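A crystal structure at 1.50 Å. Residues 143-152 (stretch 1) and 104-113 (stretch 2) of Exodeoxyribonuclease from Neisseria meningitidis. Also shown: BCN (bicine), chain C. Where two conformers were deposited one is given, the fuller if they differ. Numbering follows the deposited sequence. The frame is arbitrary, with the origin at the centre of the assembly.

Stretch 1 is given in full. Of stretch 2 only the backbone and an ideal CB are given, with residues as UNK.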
ATOM      1  N   ASP A 143       0.865 -11.258 -13.781  1.00  8.08           N
ATOM      2  CA  ASP A 143       0.914 -11.412 -12.335  1.00  7.09           C
ATOM      3  C   ASP A 143       1.079 -10.045 -11.715  1.00  7.82           C
ATOM      4  O   ASP A 143       2.069  -9.387 -11.957  1.00  7.85           O
ATOM      5  CB  ASP A 143       2.074 -12.304 -11.979  1.00  7.39           C
ATOM      6  CG  ASP A 143       1.983 -13.649 -12.638  1.00  7.89           C
ATOM      7  OD1 ASP A 143       0.910 -14.293 -12.561  1.00 10.96           O
ATOM      8  OD2 ASP A 143       2.992 -14.065 -13.265  1.00 10.79           O
ATOM      9  N   ILE A 144       0.119  -9.615 -10.907  1.00  5.65           N
ATOM     10  CA  ILE A 144       0.143  -8.248 -10.378  1.00  7.22           C
ATOM     11  C   ILE A 144      -0.133  -8.219  -8.888  1.00  6.43           C
ATOM     12  O   ILE A 144      -1.049  -8.899  -8.400  1.00  5.63           O
ATOM     13  CB  ILE A 144      -0.874  -7.333 -11.096  1.00  7.78           C
ATOM     14  CG1 ILE A 144      -0.687  -7.405 -12.611  1.00  8.59           C
ATOM     15  CG2 ILE A 144      -0.721  -5.873 -10.601  1.00  6.85           C
ATOM     16  CD1 ILE A 144      -1.662  -6.581 -13.396  1.00  9.42           C
ATOM     17  N   VAL A 145       0.677  -7.442  -8.170  1.00  6.05           N
ATOM     18  CA  VAL A 145       0.435  -7.132  -6.767  1.00  5.83           C
ATOM     19  C   VAL A 145       0.231  -5.630  -6.659  1.00  5.85           C
ATOM     20  O   VAL A 145       1.140  -4.870  -6.987  1.00  7.11           O
ATOM     21  CB  VAL A 145       1.599  -7.565  -5.863  1.00  6.63           C
ATOM     22  CG1 VAL A 145       1.269  -7.295  -4.373  1.00  8.45           C
ATOM     23  CG2 VAL A 145       1.904  -9.053  -6.078  1.00  7.48           C
ATOM     24  N   VAL A 146      -0.952  -5.219  -6.180  1.00  5.92           N
ATOM     25  CA  VAL A 146      -1.220  -3.813  -5.885  1.00  5.49           C
ATOM     26  C   VAL A 146      -1.063  -3.628  -4.376  1.00  6.08           C
ATOM     27  O   VAL A 146      -1.939  -4.037  -3.598  1.00  7.30           O
ATOM     28  CB  VAL A 146      -2.621  -3.366  -6.367  1.00  6.63           C
ATOM     29  CG1 VAL A 146      -2.802  -1.863  -6.156  1.00  7.32           C
ATOM     30  CG2 VAL A 146      -2.820  -3.717  -7.848  1.00  8.27           C
ATOM     31  N   CYS A 147       0.082  -3.076  -3.982  1.00  7.31           N
ATOM     32  CA  CYS A 147       0.410  -2.798  -2.603  1.00  7.75           C
ATOM     33  C   CYS A 147      -0.020  -1.402  -2.238  1.00  7.29           C
ATOM     34  O   CYS A 147       0.179  -0.470  -3.011  1.00  9.45           O
ATOM     35  CB  CYS A 147       1.912  -2.819  -2.383  1.00  9.22           C
ATOM     36  SG  CYS A 147       2.694  -4.381  -2.476  1.00 11.77           S
ATOM     37  N   GLY A 148      -0.520  -1.225  -1.023  1.00  7.05           N
ATOM     38  CA  GLY A 148      -0.489   0.099  -0.469  1.00  7.73           C
ATOM     39  C   GLY A 148      -1.490   0.356   0.609  1.00  6.22           C
ATOM     40  O   GLY A 148      -2.018  -0.565   1.225  1.00  6.27           O
ATOM     41  N   ASP A 149      -1.706   1.644   0.827  1.00  5.81           N
ATOM     42  CA  ASP A 149      -2.605   2.133   1.843  1.00  4.73           C
ATOM     43  C   ASP A 149      -3.873   2.533   1.117  1.00  4.75           C
ATOM     44  O   ASP A 149      -3.883   3.503   0.361  1.00  5.50           O
ATOM     45  CB  ASP A 149      -1.970   3.319   2.544  1.00  5.39           C
ATOM     46  CG  ASP A 149      -2.863   3.972   3.571  1.00  6.12           C
ATOM     47  OD1 ASP A 149      -4.018   3.541   3.769  1.00  7.61           O
ATOM     48  OD2 ASP A 149      -2.394   4.950   4.211  1.00  7.58           O
ATOM     49  N   TRP A 150      -4.899   1.708   1.282  1.00  5.41           N
ATOM     50  CA  TRP A 150      -6.165   1.872   0.582  1.00  6.24           C
ATOM     51  C   TRP A 150      -7.144   2.696   1.394  1.00  5.82           C
ATOM     52  O   TRP A 150      -8.205   3.045   0.886  1.00  6.77           O
ATOM     53  CB  TRP A 150      -6.778   0.512   0.235  1.00  7.61           C
ATOM     54  CG  TRP A 150      -5.988  -0.285  -0.775  1.00  7.86           C
ATOM     55  CD1 TRP A 150      -4.696  -0.709  -0.661  1.00  8.39           C
ATOM     56  CD2 TRP A 150      -6.450  -0.763  -2.040  1.00  6.93           C
ATOM     57  NE1 TRP A 150      -4.323  -1.412  -1.783  1.00  8.59           N
ATOM     58  CE2 TRP A 150      -5.392  -1.480  -2.635  1.00  7.15           C
ATOM     59  CE3 TRP A 150      -7.667  -0.677  -2.723  1.00  7.76           C
ATOM     60  CZ2 TRP A 150      -5.508  -2.074  -3.883  1.00  8.99           C
ATOM     61  CZ3 TRP A 150      -7.779  -1.293  -3.954  1.00  8.73           C
ATOM     62  CH2 TRP A 150      -6.708  -1.965  -4.517  1.00  8.49           C
ATOM     63  N   ASN A 151      -6.821   2.967   2.658  1.00  5.41           N
ATOM     64  CA  ASN A 151      -7.628   3.865   3.500  1.00  5.34           C
ATOM     65  C   ASN A 151      -9.071   3.393   3.667  1.00  6.33           C
ATOM     66  O   ASN A 151      -9.963   4.179   3.994  1.00  7.31           O
ATOM     67  CB  ASN A 151      -7.541   5.314   2.978  1.00  4.51           C
ATOM     68  CG  ASN A 151      -6.429   6.118   3.622  1.00  6.81           C
ATOM     69  OD1 ASN A 151      -5.687   6.845   2.941  1.00 11.20           O
ATOM     70  ND2 ASN A 151      -6.312   6.013   4.918  1.00  5.82           N
ATOM     71  N   ILE A 152      -9.279   2.079   3.547  1.00  4.94           N
ATOM     72  CA  ILE A 152     -10.608   1.480   3.753  1.00  6.04           C
ATOM     73  C   ILE A 152     -10.412   0.151   4.483  1.00  5.61           C
ATOM     74  O   ILE A 152      -9.593  -0.654   4.056  1.00  6.25           O
ATOM     75  CB  ILE A 152     -11.338   1.203   2.435  1.00  6.80           C
ATOM     76  CG1 ILE A 152     -11.553   2.493   1.636  1.00  7.88           C
ATOM     77  CG2 ILE A 152     -12.679   0.530   2.707  1.00  6.70           C
ATOM     78  CD1 ILE A 152     -11.933   2.222   0.184  1.00  8.50           C
ATOM     79  N   UNK A 104       4.050  -7.443 -12.212  1.00  6.47           N
ATOM     80  CA  UNK A 104       3.925  -6.011 -11.964  1.00  6.59           C
ATOM     81  C   UNK A 104       3.626  -5.798 -10.507  1.00  6.55           C
ATOM     82  O   UNK A 104       2.812  -6.513  -9.909  1.00  6.79           O
ATOM     83  CB  UNK A 104       2.839  -5.381 -12.838  1.00  6.59           C
ATOM     84  N   UNK A 105       4.297  -4.819  -9.926  1.00  5.36           N
ATOM     85  CA  UNK A 105       4.000  -4.393  -8.572  1.00  6.02           C
ATOM     86  C   UNK A 105       3.735  -2.896  -8.548  1.00  6.96           C
ATOM     87  O   UNK A 105       4.492  -2.107  -9.145  1.00  6.18           O
ATOM     88  CB  UNK A 105       5.146  -4.754  -7.625  1.00  6.02           C
ATOM     89  N   UNK A 106       2.660  -2.533  -7.854  0.50  6.13           N
ATOM     90  CA  UNK A 106       2.229  -1.159  -7.712  0.50  5.76           C
ATOM     91  C   UNK A 106       2.379  -0.724  -6.271  0.50  5.77           C
ATOM     92  O   UNK A 106       2.236  -1.530  -5.339  0.50  5.63           O
ATOM     93  CB  UNK A 106       0.783  -0.988  -8.182  0.50  5.76           C
ATOM     94  N   UNK A 107       2.734   0.544  -6.098  1.00  5.42           N
ATOM     95  CA  UNK A 107       2.621   1.211  -4.812  1.00  6.01           C
ATOM     96  C   UNK A 107       1.533   2.282  -4.956  1.00  5.51           C
ATOM     97  O   UNK A 107       1.644   3.156  -5.818  1.00  6.18           O
ATOM     98  CB  UNK A 107       3.956   1.814  -4.372  1.00  6.01           C
ATOM     99  N   UNK A 108       0.506   2.187  -4.100  1.00  5.31           N
ATOM    100  CA  UNK A 108      -0.702   2.991  -4.168  1.00  6.03           C
ATOM    101  C   UNK A 108      -0.948   3.689  -2.847  1.00  5.10           C
ATOM    102  O   UNK A 108      -0.910   3.051  -1.811  1.00  5.14           O
ATOM    103  CB  UNK A 108      -1.907   2.127  -4.546  1.00  6.03           C
ATOM    104  N   UNK A 109      -1.229   4.988  -2.893  1.00  6.07           N
ATOM    105  CA  UNK A 109      -1.638   5.739  -1.720  1.00  5.65           C
ATOM    106  C   UNK A 109      -2.994   6.354  -2.029  1.00  5.65           C
ATOM    107  O   UNK A 109      -3.093   7.390  -2.703  1.00  6.87           O
ATOM    108  CB  UNK A 109      -0.608   6.806  -1.343  1.00  5.65           C
ATOM    109  N   UNK A 110      -4.041   5.681  -1.558  1.00  6.23           N
ATOM    110  CA  UNK A 110      -5.414   6.099  -1.832  1.00  6.87           C
ATOM    111  C   UNK A 110      -5.770   7.300  -0.942  1.00  7.45           C
ATOM    112  O   UNK A 110      -5.380   7.332   0.205  1.00  7.52           O
ATOM    113  CB  UNK A 110      -6.389   4.943  -1.600  1.00  6.87           C
ATOM    114  N   UNK A 111      -6.440   8.333  -1.483  1.00  7.61           N
ATOM    115  CA  UNK A 111      -6.746   9.513  -0.670  1.00  7.18           C
ATOM    116  C   UNK A 111      -7.533   9.192   0.598  1.00  8.80           C
ATOM    117  O   UNK A 111      -8.417   8.318   0.577  1.00  8.97           O
ATOM    118  CB  UNK A 111      -7.533  10.523  -1.508  1.00  7.18           C
ATOM    119  N   UNK A 112      -7.210   9.871   1.688  1.00  9.49           N
ATOM    120  CA  UNK A 112      -7.989   9.784   2.912  1.00 10.26           C
ATOM    121  C   UNK A 112      -9.121  10.801   2.855  1.00  9.63           C
ATOM    122  O   UNK A 112      -9.005  11.843   2.211  1.00 10.80           O
ATOM    123  CB  UNK A 112      -7.108  10.015   4.141  1.00 10.26           C
ATOM    124  N   UNK A 113     -10.222  10.492   3.521  1.00  8.61           N
ATOM    125  CA  UNK A 113     -11.395  11.357   3.516  1.00  8.40           C
ATOM    126  C   UNK A 113     -11.768  11.970   4.842  1.00  9.89           C
ATOM    127  O   UNK A 113     -12.668  12.786   4.879  1.00 10.61           O
ATOM    128  CB  UNK A 113     -12.597  10.565   2.998  1.00  8.40           C
TER
HETATM  129  N1  BCN C1261      -8.556   7.020   8.043  1.00 12.37           N
HETATM  130  C1  BCN C1261      -9.036   6.769   6.664  1.00 10.47           C
HETATM  131  C2  BCN C1261      -9.490   8.026   5.963  1.00  9.80           C
HETATM  132  O21 BCN C1261      -9.819   7.935   4.745  1.00  8.85           O
HETATM  133  O22 BCN C1261      -9.520   9.091   6.602  1.00 10.84           O
HETATM  134  C3  BCN C1261      -7.102   6.858   8.189  1.00 16.83           C
HETATM  135  C4  BCN C1261      -6.427   8.191   7.932  1.00 17.19           C
HETATM  136  O4  BCN C1261      -6.978   9.262   8.738  1.00 16.74           O
HETATM  137  C5  BCN C1261      -9.290   6.156   9.034  1.00 14.99           C
HETATM  138  C6  BCN C1261      -9.393   6.852  10.385  1.00 13.65           C
HETATM  139  O6  BCN C1261      -9.651   8.251  10.249  1.00 19.68           O

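Residues 104-109 form a strand parallel to the one that begins at Asp143, the two axes inclined by 15° and 4.7 Å apart at closest approach. As in any extended strand, side chains from 104 to 107 alternate, here between the face carrying Ile144 and Val146 and the face carrying Val145 and Cys147.

Position 104 pairs with Ile144, and its ideal CB lies 4.1 Å from Ile144 CG1. Its backbone is engaged at both ends: N donates to Asp143 O (2.8 Å) and O accepts from Val145 N (2.9 Å). A small or medium side chain, polar or apolar, would fit. The residue is Ser104; its CB packs 4.0 Å from Ile144 CG1, while OG is hydrogen-bonded to a residue adjoining one of the two stretches.

Position 105 turns to the Val145 face, with phi/psi of -126/134 that suit beta-branched residues. Valine, isoleucine or threonine would all serve. Val105 is found, its CG1 4.3 Å from Cys147 SG and its CG2 4.5 Å from Val145 CB.

Position 106 returns to the other face, where the ideal CB stands 4.2 Å from Val146 CA, on the same face as the side chains of Ile144 and Val146, within reach of both. A long aliphatic group is favoured, though isoleucine, leucine and methionine are hard to separate. Ile106 sends CD1 to 3.8 Å from Val146 CG2 and 4.2 Å from Ile144 CG2. Its N donates to Val145 O (2.9 Å), and its O accepts from Cys147 N (3.0 Å).

At position 107 the ideal CB comes no nearer than 4.6 Å, to Cys147 O, so small, beta-branched or polar residues would all suit a strand here. Ser107 has its OG hydrogen-bonded elsewhere in the structure.

Position 108 points toward stretch 1 beside Gly148, which has no side chain; a CB there would lie 2.0 Å from the carbonyl O of 108. The ideal CB is 4.4 Å from Val146 CG1, and the indole of Trp150 lies beyond. A branched aliphatic chain suits this apolar setting, with methionine a plausible alternative. Leu108 (chi1 t, chi2 p) places CD2 over one face of the indole, 3.9 Å from the centroid of the six-membered ring and 18° off its normal, a CH-pi contact. The same CD2 is 4.3 Å from Val146 CG1. Leu108 N donates to Cys147 O (2.9 Å), and its O accepts from Asp149 N (3.1 Å).

Position 109 shares a face with Asp149, and its ideal CB is 5.0 Å from Asp149 O; that leaves space for a long side chain, whether basic, polar or aromatic. Tyr109 brings its ring edge to the acid, with CE1 3.5 Å from Asp149 OD2.

Position 110 directs its ideal CB to within 3.6 Å of Trp150 O, and its N donates to Asp149 O (2.9 Å). The nearby indole favours an aliphatic chain. Leu110 sets CD1 4.1 Å from Trp150 CE3.

Position 111 points away, and its phi of -57° is compatible with proline; Pro111 occupies it. At position 112 the CB points sideways, 3.7 Å from the Asn151 OD1 position as modelled, so a small or polar residue would suit; Ser112 is found. Nothing of stretch 1 lies within 5.5 Å of the ideal CB at 113, and phi/psi of -115/-5 do not require glycine, so the choice stays open; Gly113 N donates to bicine O21 (2.9 Å).

Stretch 2, residues 104-113: SVISLYLPSG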
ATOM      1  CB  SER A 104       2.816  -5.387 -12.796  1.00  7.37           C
ATOM      2  OG  SER A 104       3.055  -5.528 -14.184  1.00  9.32           O
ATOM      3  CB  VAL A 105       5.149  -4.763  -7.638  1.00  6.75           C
ATOM      4  CG1 VAL A 105       4.825  -4.357  -6.212  1.00  9.26           C
ATOM      5  CG2 VAL A 105       5.441  -6.245  -7.726  1.00  7.84           C
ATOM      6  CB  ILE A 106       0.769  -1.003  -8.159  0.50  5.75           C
ATOM      7  CG1 ILE A 106       0.708  -1.104  -9.684  0.50  7.05           C
ATOM      8  CG2 ILE A 106       0.139   0.308  -7.651  0.50  6.46           C
ATOM      9  CD1 ILE A 106      -0.527  -1.735 -10.215  0.50  7.50           C
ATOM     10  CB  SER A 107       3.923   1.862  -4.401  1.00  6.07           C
ATOM     11  OG  SER A 107       3.757   2.348  -3.068  1.00  6.14           O
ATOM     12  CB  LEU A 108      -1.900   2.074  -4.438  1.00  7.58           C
ATOM     13  CG  LEU A 108      -3.292   2.723  -4.360  1.00  7.38           C
ATOM     14  CD1 LEU A 108      -3.541   3.671  -5.512  1.00 10.57           C
ATOM     15  CD2 LEU A 108      -4.396   1.660  -4.311  1.00  8.44           C
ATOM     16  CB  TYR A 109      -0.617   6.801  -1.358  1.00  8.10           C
ATOM     17  CG  TYR A 109      -0.914   7.580  -0.097  1.00  8.21           C
ATOM     18  CD1 TYR A 109      -1.522   6.990   1.005  1.00  7.91           C
ATOM     19  CD2 TYR A 109      -0.586   8.905  -0.015  1.00  9.49           C
ATOM     20  CE1 TYR A 109      -1.770   7.696   2.137  1.00  9.71           C
ATOM     21  CE2 TYR A 109      -0.847   9.629   1.115  1.00 10.49           C
ATOM     22  CZ  TYR A 109      -1.435   9.028   2.193  1.00 10.84           C
ATOM     23  OH  TYR A 109      -1.693   9.765   3.331  1.00 14.10           O
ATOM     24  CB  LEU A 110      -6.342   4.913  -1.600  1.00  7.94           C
ATOM     25  CG  LEU A 110      -7.681   4.889  -2.307  1.00  8.86           C
ATOM     26  CD1 LEU A 110      -8.086   3.442  -2.616  1.00 10.75           C
ATOM     27  CD2 LEU A 110      -8.719   5.588  -1.435  1.00  8.95           C
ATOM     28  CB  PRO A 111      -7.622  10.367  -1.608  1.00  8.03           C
ATOM     29  CG  PRO A 111      -7.269   9.939  -2.961  1.00  8.48           C
ATOM     30  CD  PRO A 111      -6.955   8.476  -2.856  1.00  7.44           C
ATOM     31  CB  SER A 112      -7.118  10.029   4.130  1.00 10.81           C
ATOM     32  OG  SER A 112      -6.428  11.245   3.995  1.00 14.51           O
TER
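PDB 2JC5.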